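Local coordinates for protein acyl-CoA dehydrogenase (Geobacillus kaustophilus, PDB 2PG0) that binds FAD and probably catalyses the alpha-beta dehydrogenation of thioester-bound acyl chains, as other acyl-CoA dehydrogenases do, at residues H94-G106 and Y240-V252. Residues are numbered along the deposited sequence; the frame is centred on the assembly and turned at random.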
ATOM      1  N   HIS A  94      30.223 -11.703  13.665  1.00 13.89           N
ATOM      2  CA  HIS A  94      31.322 -12.134  14.542  1.00 13.86           C
ATOM      3  C   HIS A  94      31.204 -11.503  15.932  1.00 13.53           C
ATOM      4  O   HIS A  94      31.178 -12.215  16.933  1.00 13.15           O
ATOM      5  CB  HIS A  94      32.679 -11.811  13.878  1.00 13.69           C
ATOM      6  CG  HIS A  94      33.878 -12.051  14.749  1.00 15.17           C
ATOM      7  ND1 HIS A  94      34.462 -13.293  14.891  1.00 16.00           N
ATOM      8  CD2 HIS A  94      34.632 -11.198  15.483  1.00 15.65           C
ATOM      9  CE1 HIS A  94      35.505 -13.201  15.698  1.00 16.32           C
ATOM     10  NE2 HIS A  94      35.635 -11.939  16.066  1.00 15.82           N
ATOM     11  N   ASN A  95      31.093 -10.178  15.976  1.00 13.45           N
ATOM     12  CA  ASN A  95      31.053  -9.407  17.223  1.00 13.80           C
ATOM     13  C   ASN A  95      29.844  -9.703  18.108  1.00 14.25           C
ATOM     14  O   ASN A  95      29.982  -9.949  19.306  1.00 14.02           O
ATOM     15  CB  ASN A  95      31.064  -7.903  16.918  1.00 13.61           C
ATOM     16  CG  ASN A  95      32.457  -7.365  16.590  1.00 14.00           C
ATOM     17  OD1 ASN A  95      33.435  -8.111  16.524  1.00 14.99           O
ATOM     18  ND2 ASN A  95      32.542  -6.056  16.384  1.00 13.00           N
ATOM     19  N   ASP A  96      28.661  -9.685  17.499  1.00 14.41           N
ATOM     20  CA  ASP A  96      27.422  -9.556  18.258  1.00 15.31           C
ATOM     21  C   ASP A  96      26.440 -10.712  18.110  1.00 15.12           C
ATOM     22  O   ASP A  96      25.440 -10.771  18.824  1.00 15.46           O
ATOM     23  CB  ASP A  96      26.756  -8.218  17.910  1.00 15.44           C
ATOM     24  CG  ASP A  96      27.668  -7.036  18.198  1.00 17.31           C
ATOM     25  OD1 ASP A  96      28.172  -6.944  19.347  1.00 18.55           O
ATOM     26  OD2 ASP A  96      27.898  -6.225  17.274  1.00 17.60           O
ATOM     27  N   ILE A  97      26.731 -11.627  17.195  1.00 15.09           N
ATOM     28  CA  ILE A  97      25.878 -12.793  17.006  1.00 15.65           C
ATOM     29  C   ILE A  97      26.566 -14.081  17.451  1.00 15.54           C
ATOM     30  O   ILE A  97      26.022 -14.805  18.286  1.00 15.80           O
ATOM     31  CB  ILE A  97      25.322 -12.873  15.557  1.00 16.10           C
ATOM     32  CG1 ILE A  97      24.374 -11.685  15.310  1.00 16.45           C
ATOM     33  CG2 ILE A  97      24.605 -14.228  15.300  1.00 15.97           C
ATOM     34  CD1 ILE A  97      24.167 -11.325  13.858  1.00 19.17           C
ATOM     35  N   VAL A  98      27.765 -14.353  16.939  1.00 15.45           N
ATOM     36  CA  VAL A  98      28.392 -15.657  17.174  1.00 15.30           C
ATOM     37  C   VAL A  98      29.210 -15.713  18.460  1.00 15.56           C
ATOM     38  O   VAL A  98      28.965 -16.558  19.315  1.00 15.31           O
ATOM     39  CB  VAL A  98      29.266 -16.144  15.987  1.00 15.36           C
ATOM     40  CG1 VAL A  98      29.742 -17.565  16.246  1.00 15.56           C
ATOM     41  CG2 VAL A  98      28.499 -16.086  14.680  1.00 15.71           C
ATOM     42  N   THR A  99      30.183 -14.816  18.602  1.00 15.77           N
ATOM     43  CA  THR A  99      31.065 -14.875  19.773  1.00 16.24           C
ATOM     44  C   THR A  99      30.326 -14.810  21.125  1.00 16.59           C
ATOM     45  O   THR A  99      30.769 -15.455  22.070  1.00 17.18           O
ATOM     46  CB  THR A  99      32.234 -13.860  19.703  1.00 15.82           C
ATOM     47  OG1 THR A  99      31.718 -12.529  19.646  1.00 17.49           O
ATOM     48  CG2 THR A  99      33.071 -14.115  18.472  1.00 15.27           C
ATOM     49  N   PRO A 100      29.205 -14.047  21.228  1.00 17.05           N
ATOM     50  CA  PRO A 100      28.409 -14.180  22.454  1.00 17.16           C
ATOM     51  C   PRO A 100      27.999 -15.611  22.851  1.00 17.33           C
ATOM     52  O   PRO A 100      27.817 -15.867  24.043  1.00 17.29           O
ATOM     53  CB  PRO A 100      27.173 -13.327  22.162  1.00 17.31           C
ATOM     54  CG  PRO A 100      27.694 -12.257  21.268  1.00 17.23           C
ATOM     55  CD  PRO A 100      28.631 -13.005  20.346  1.00 17.29           C
ATOM     56  N   TYR A 101      27.861 -16.528  21.895  1.00 17.25           N
ATOM     57  CA  TYR A 101      27.570 -17.924  22.253  1.00 17.90           C
ATOM     58  C   TYR A 101      28.709 -18.518  23.079  1.00 18.18           C
ATOM     59  O   TYR A 101      28.470 -19.211  24.069  1.00 18.32           O
ATOM     60  CB  TYR A 101      27.348 -18.797  21.019  1.00 17.81           C
ATOM     61  CG  TYR A 101      25.989 -18.666  20.366  1.00 18.07           C
ATOM     62  CD1 TYR A 101      25.731 -17.648  19.454  1.00 18.15           C
ATOM     63  CD2 TYR A 101      24.973 -19.585  20.637  1.00 18.68           C
ATOM     64  CE1 TYR A 101      24.488 -17.535  18.829  1.00 18.88           C
ATOM     65  CE2 TYR A 101      23.727 -19.481  20.025  1.00 18.88           C
ATOM     66  CZ  TYR A 101      23.494 -18.456  19.118  1.00 19.05           C
ATOM     67  OH  TYR A 101      22.270 -18.342  18.502  1.00 19.56           O
ATOM     68  N   ILE A 102      29.941 -18.251  22.645  1.00 18.63           N
ATOM     69  CA  ILE A 102      31.153 -18.727  23.329  1.00 19.14           C
ATOM     70  C   ILE A 102      31.234 -18.135  24.745  1.00 19.56           C
ATOM     71  O   ILE A 102      31.470 -18.859  25.711  1.00 19.57           O
ATOM     72  CB  ILE A 102      32.446 -18.434  22.497  1.00 18.83           C
ATOM     73  CG1 ILE A 102      32.393 -19.152  21.140  1.00 19.23           C
ATOM     74  CG2 ILE A 102      33.731 -18.840  23.275  1.00 18.90           C
ATOM     75  CD1 ILE A 102      33.440 -18.674  20.123  1.00 19.07           C
ATOM     76  N   ALA A 103      31.002 -16.829  24.868  1.00 20.25           N
ATOM     77  CA  ALA A 103      31.049 -16.167  26.170  1.00 21.02           C
ATOM     78  C   ALA A 103      29.941 -16.641  27.114  1.00 21.85           C
ATOM     79  O   ALA A 103      30.188 -16.847  28.305  1.00 22.10           O
ATOM     80  CB  ALA A 103      31.000 -14.660  26.003  1.00 21.12           C
ATOM     81  N   SER A 104      28.730 -16.814  26.585  1.00 22.21           N
ATOM     82  CA  SER A 104      27.582 -17.203  27.405  1.00 23.19           C
ATOM     83  C   SER A 104      27.586 -18.673  27.821  1.00 23.57           C
ATOM     84  O   SER A 104      27.242 -18.994  28.963  1.00 24.02           O
ATOM     85  CB  SER A 104      26.266 -16.887  26.690  1.00 23.07           C
ATOM     86  OG  SER A 104      26.031 -15.494  26.678  1.00 23.62           O
ATOM     87  N   TYR A 105      27.969 -19.553  26.901  1.00 24.00           N
ATOM     88  CA  TYR A 105      27.781 -20.995  27.096  1.00 24.26           C
ATOM     89  C   TYR A 105      29.066 -21.803  27.146  1.00 24.55           C
ATOM     90  O   TYR A 105      29.030 -23.011  27.395  1.00 24.55           O
ATOM     91  CB  TYR A 105      26.864 -21.561  26.005  1.00 24.22           C
ATOM     92  CG  TYR A 105      25.601 -20.757  25.807  1.00 24.25           C
ATOM     93  CD1 TYR A 105      24.681 -20.593  26.848  1.00 24.50           C
ATOM     94  CD2 TYR A 105      25.321 -20.162  24.577  1.00 23.99           C
ATOM     95  CE1 TYR A 105      23.515 -19.844  26.667  1.00 25.11           C
ATOM     96  CE2 TYR A 105      24.158 -19.419  24.385  1.00 23.80           C
ATOM     97  CZ  TYR A 105      23.265 -19.266  25.430  1.00 24.14           C
ATOM     98  OH  TYR A 105      22.122 -18.532  25.236  1.00 25.28           O
ATOM     99  N   GLY A 106      30.193 -21.144  26.900  1.00 24.76           N
ATOM    100  CA  GLY A 106      31.475 -21.820  26.913  1.00 25.51           C
ATOM    101  C   GLY A 106      31.959 -22.093  28.323  1.00 26.10           C
ATOM    102  O   GLY A 106      31.624 -21.359  29.266  1.00 26.07           O
ATOM    103  N   TYR A 240      19.462 -22.339  23.369  1.00 26.82           N
ATOM    104  CA  TYR A 240      20.508 -21.332  23.188  1.00 26.03           C
ATOM    105  C   TYR A 240      20.213 -20.449  21.980  1.00 25.67           C
ATOM    106  O   TYR A 240      20.343 -19.227  22.050  1.00 25.31           O
ATOM    107  CB  TYR A 240      21.887 -21.986  23.028  1.00 26.22           C
ATOM    108  CG  TYR A 240      22.270 -22.941  24.142  1.00 26.16           C
ATOM    109  CD1 TYR A 240      21.992 -22.643  25.480  1.00 26.14           C
ATOM    110  CD2 TYR A 240      22.926 -24.134  23.858  1.00 26.24           C
ATOM    111  CE1 TYR A 240      22.346 -23.519  26.499  1.00 26.40           C
ATOM    112  CE2 TYR A 240      23.282 -25.019  24.871  1.00 26.73           C
ATOM    113  CZ  TYR A 240      22.990 -24.705  26.186  1.00 26.67           C
ATOM    114  OH  TYR A 240      23.345 -25.580  27.185  1.00 27.34           O
ATOM    115  N   LEU A 241      19.821 -21.083  20.877  1.00 25.26           N
ATOM    116  CA  LEU A 241      19.476 -20.375  19.645  1.00 25.42           C
ATOM    117  C   LEU A 241      18.318 -19.398  19.841  1.00 25.64           C
ATOM    118  O   LEU A 241      18.425 -18.227  19.470  1.00 25.47           O
ATOM    119  CB  LEU A 241      19.166 -21.362  18.511  1.00 25.27           C
ATOM    120  CG  LEU A 241      20.303 -22.279  18.036  1.00 24.91           C
ATOM    121  CD1 LEU A 241      19.771 -23.350  17.095  1.00 25.18           C
ATOM    122  CD2 LEU A 241      21.440 -21.497  17.370  1.00 25.01           C
ATOM    123  N   MET A 242      17.226 -19.871  20.442  1.00 25.94           N
ATOM    124  CA  MET A 242      16.032 -19.034  20.615  1.00 26.36           C
ATOM    125  C   MET A 242      16.368 -17.806  21.468  1.00 26.57           C
ATOM    126  O   MET A 242      15.914 -16.693  21.176  1.00 26.54           O
ATOM    127  CB  MET A 242      14.860 -19.835  21.212  1.00 26.31           C
ATOM    128  CG  MET A 242      14.227 -20.890  20.269  1.00 26.50           C
ATOM    129  SD  MET A 242      13.677 -20.321  18.624  1.00 26.14           S
ATOM    130  CE  MET A 242      14.952 -21.000  17.561  1.00 26.66           C
ATOM    131  N   GLU A 243      17.197 -18.021  22.490  1.00 26.50           N
ATOM    132  CA  GLU A 243      17.662 -16.965  23.392  1.00 27.09           C
ATOM    133  C   GLU A 243      18.485 -15.887  22.662  1.00 25.97           C
ATOM    134  O   GLU A 243      18.204 -14.694  22.783  1.00 26.30           O
ATOM    135  CB  GLU A 243      18.478 -17.602  24.529  1.00 26.90           C
ATOM    136  CG  GLU A 243      19.000 -16.658  25.609  1.00 28.97           C
ATOM    137  CD  GLU A 243      19.866 -17.374  26.652  1.00 29.72           C
ATOM    138  OE1 GLU A 243      19.733 -18.613  26.810  1.00 34.49           O
ATOM    139  OE2 GLU A 243      20.695 -16.706  27.316  1.00 33.53           O
ATOM    140  N   LYS A 244      19.482 -16.312  21.890  1.00 25.06           N
ATOM    141  CA  LYS A 244      20.385 -15.378  21.209  1.00 24.01           C
ATOM    142  C   LYS A 244      19.782 -14.678  19.980  1.00 23.72           C
ATOM    143  O   LYS A 244      20.267 -13.627  19.558  1.00 22.97           O
ATOM    144  CB  LYS A 244      21.681 -16.088  20.818  1.00 24.02           C
ATOM    145  CG  LYS A 244      22.528 -16.549  22.003  1.00 23.38           C
ATOM    146  CD  LYS A 244      23.002 -15.371  22.826  1.00 22.76           C
ATOM    147  CE  LYS A 244      24.056 -15.777  23.832  1.00 22.40           C
ATOM    148  NZ  LYS A 244      24.314 -14.661  24.775  1.00 22.60           N
ATOM    149  N   LEU A 245      18.729 -15.258  19.408  1.00 23.47           N
ATOM    150  CA  LEU A 245      18.079 -14.655  18.236  1.00 23.20           C
ATOM    151  C   LEU A 245      17.459 -13.264  18.499  1.00 22.69           C
ATOM    152  O   LEU A 245      17.263 -12.501  17.549  1.00 22.56           O
ATOM    153  CB  LEU A 245      17.080 -15.632  17.578  1.00 23.61           C
ATOM    154  CG  LEU A 245      17.679 -16.684  16.619  1.00 24.35           C
ATOM    155  CD1 LEU A 245      16.769 -17.900  16.456  1.00 25.54           C
ATOM    156  CD2 LEU A 245      18.017 -16.101  15.252  1.00 25.08           C
ATOM    157  N   GLN A 246      17.171 -12.932  19.763  1.00 22.24           N
ATOM    158  CA  GLN A 246      16.732 -11.570  20.133  1.00 21.78           C
ATOM    159  C   GLN A 246      17.790 -10.537  19.717  1.00 20.36           C
ATOM    160  O   GLN A 246      17.481  -9.598  18.991  1.00 19.50           O
ATOM    161  CB  GLN A 246      16.378 -11.438  21.634  1.00 21.92           C
ATOM    162  CG  GLN A 246      16.068  -9.978  22.099  1.00 23.27           C
ATOM    163  CD  GLN A 246      15.596  -9.834  23.563  1.00 24.47           C
ATOM    164  OE1 GLN A 246      14.629 -10.477  24.001  1.00 28.88           O
ATOM    165  NE2 GLN A 246      16.262  -8.953  24.311  1.00 28.17           N
ATOM    166  N   GLN A 247      19.035 -10.724  20.165  1.00 18.86           N
ATOM    167  CA  GLN A 247      20.121  -9.830  19.745  1.00 17.72           C
ATOM    168  C   GLN A 247      20.362  -9.886  18.231  1.00 17.30           C
ATOM    169  O   GLN A 247      20.579  -8.847  17.605  1.00 16.18           O
ATOM    170  CB  GLN A 247      21.414 -10.089  20.536  1.00 17.54           C
ATOM    171  CG  GLN A 247      22.559  -9.130  20.171  1.00 16.85           C
ATOM    172  CD  GLN A 247      23.521  -8.877  21.320  1.00 16.51           C
ATOM    173  OE1 GLN A 247      23.113  -8.503  22.425  1.00 17.21           O
ATOM    174  NE2 GLN A 247      24.809  -9.059  21.058  1.00 15.72           N
ATOM    175  N   GLU A 248      20.321 -11.089  17.650  1.00 17.16           N
ATOM    176  CA  GLU A 248      20.512 -11.260  16.199  1.00 18.06           C
ATOM    177  C   GLU A 248      19.523 -10.405  15.384  1.00 16.72           C
ATOM    178  O   GLU A 248      19.922  -9.650  14.486  1.00 16.09           O
ATOM    179  CB  GLU A 248      20.416 -12.740  15.787  1.00 17.88           C
ATOM    180  CG  GLU A 248      20.662 -12.977  14.281  1.00 20.50           C
ATOM    181  CD  GLU A 248      20.775 -14.455  13.886  1.00 20.98           C
ATOM    182  OE1 GLU A 248      21.201 -15.290  14.716  1.00 25.11           O
ATOM    183  OE2 GLU A 248      20.450 -14.778  12.720  1.00 24.52           O
ATOM    184  N   ARG A 249      18.240 -10.528  15.713  1.00 16.23           N
ATOM    185  CA  ARG A 249      17.195  -9.758  15.042  1.00 15.75           C
ATOM    186  C   ARG A 249      17.349  -8.249  15.255  1.00 14.95           C
ATOM    187  O   ARG A 249      17.078  -7.458  14.344  1.00 14.57           O
ATOM    188  CB  ARG A 249      15.808 -10.268  15.447  1.00 15.91           C
ATOM    189  CG  ARG A 249      15.525 -11.627  14.816  1.00 17.67           C
ATOM    190  CD  ARG A 249      14.516 -12.468  15.571  1.00 20.95           C
ATOM    191  NE  ARG A 249      14.459 -13.800  14.966  1.00 22.88           N
ATOM    192  CZ  ARG A 249      13.863 -14.864  15.507  1.00 24.33           C
ATOM    193  NH1 ARG A 249      13.266 -14.777  16.688  1.00 23.65           N
ATOM    194  NH2 ARG A 249      13.874 -16.026  14.855  1.00 24.32           N
ATOM    195  N   LEU A 250      17.808  -7.862  16.446  1.00 14.55           N
ATOM    196  CA  LEU A 250      18.068  -6.455  16.744  1.00 14.01           C
ATOM    197  C   LEU A 250      19.187  -5.901  15.862  1.00 14.17           C
ATOM    198  O   LEU A 250      19.100  -4.768  15.379  1.00 13.34           O
ATOM    199  CB  LEU A 250      18.387  -6.248  18.234  1.00 14.28           C
ATOM    200  CG  LEU A 250      18.575  -4.800  18.728  1.00 14.23           C
ATOM    201  CD1 LEU A 250      17.402  -3.888  18.309  1.00 13.12           C
ATOM    202  CD2 LEU A 250      18.779  -4.764  20.241  1.00 13.92           C
ATOM    203  N   VAL A 251      20.234  -6.698  15.665  1.00 13.92           N
ATOM    204  CA  VAL A 251      21.366  -6.295  14.825  1.00 14.03           C
ATOM    205  C   VAL A 251      20.918  -6.066  13.379  1.00 13.70           C
ATOM    206  O   VAL A 251      21.269  -5.059  12.760  1.00 13.24           O
ATOM    207  CB  VAL A 251      22.526  -7.327  14.926  1.00 14.48           C
ATOM    208  CG1 VAL A 251      23.571  -7.098  13.848  1.00 14.72           C
ATOM    209  CG2 VAL A 251      23.164  -7.255  16.325  1.00 14.37           C
ATOM    210  N   VAL A 252      20.112  -6.987  12.856  1.00 13.34           N
ATOM    211  CA  VAL A 252      19.534  -6.821  11.521  1.00 13.56           C
ATOM    212  C   VAL A 252      18.666  -5.562  11.425  1.00 12.64           C
ATOM    213  O   VAL A 252      18.776  -4.816  10.456  1.00 12.41           O
ATOM    214  CB  VAL A 252      18.748  -8.080  11.086  1.00 13.91           C
ATOM    215  CG1 VAL A 252      17.933  -7.816   9.820  1.00 14.18           C
ATOM    216  CG2 VAL A 252      19.727  -9.239  10.877  1.00 14.03           C
TER
HETATM  217  O   HOH W   1      27.465  -8.177  21.685  1.00 29.52           O
HETATM  218  O   HOH W   2      23.059 -14.066  18.517  1.00 29.65           O
HETATM  219  O   HOH W   3      21.787 -16.053  17.235  1.00 22.40           O
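Lys244 enters as a knob among Pro100, Tyr101, Ser104 and Tyr105. Its CG lies over one face of the Tyr101 ring, 3.8 Å from the centroid. A bend at chi2 (-63°) then carries the chain past the phenol, and NZ donates to Ser104 OG at 2.7 Å. The Tyr105 ring, with Ser104 CB over one face, receives Tyr240 CD1 over the other, 3.4 Å from Tyr105 CE1; the two ring planes are inclined at 34°. Tyr105 OH also comes within 2.9 Å of Glu243 OE1, which lies near the ring plane. With an alanine in place of Tyr105, Tyr240 would probably lose its ring partner, a gap is likely to open beside Lys244 CE, and Glu243 would be without its phenol neighbour. Farther along, Gln247 NE2 donates to Asp96 O at 2.9 Å, while His312 holds Gln247 OE1. Ile97 CG2 packs against Glu248 OE1, and one water joins that oxygen to Tyr101 OH. Ser74 and Asn78 fix the Asp96 carboxylate from helix 71-84. Segments 94-106 and 240-252 run antiparallel, at 166°, joining the N- and C-terminal helical domains of the acyl-CoA dehydrogenase fold beside the FAD site, where Tyr101 and Glu248 neighbour FAD-binding Ile127 and Met129 respectively.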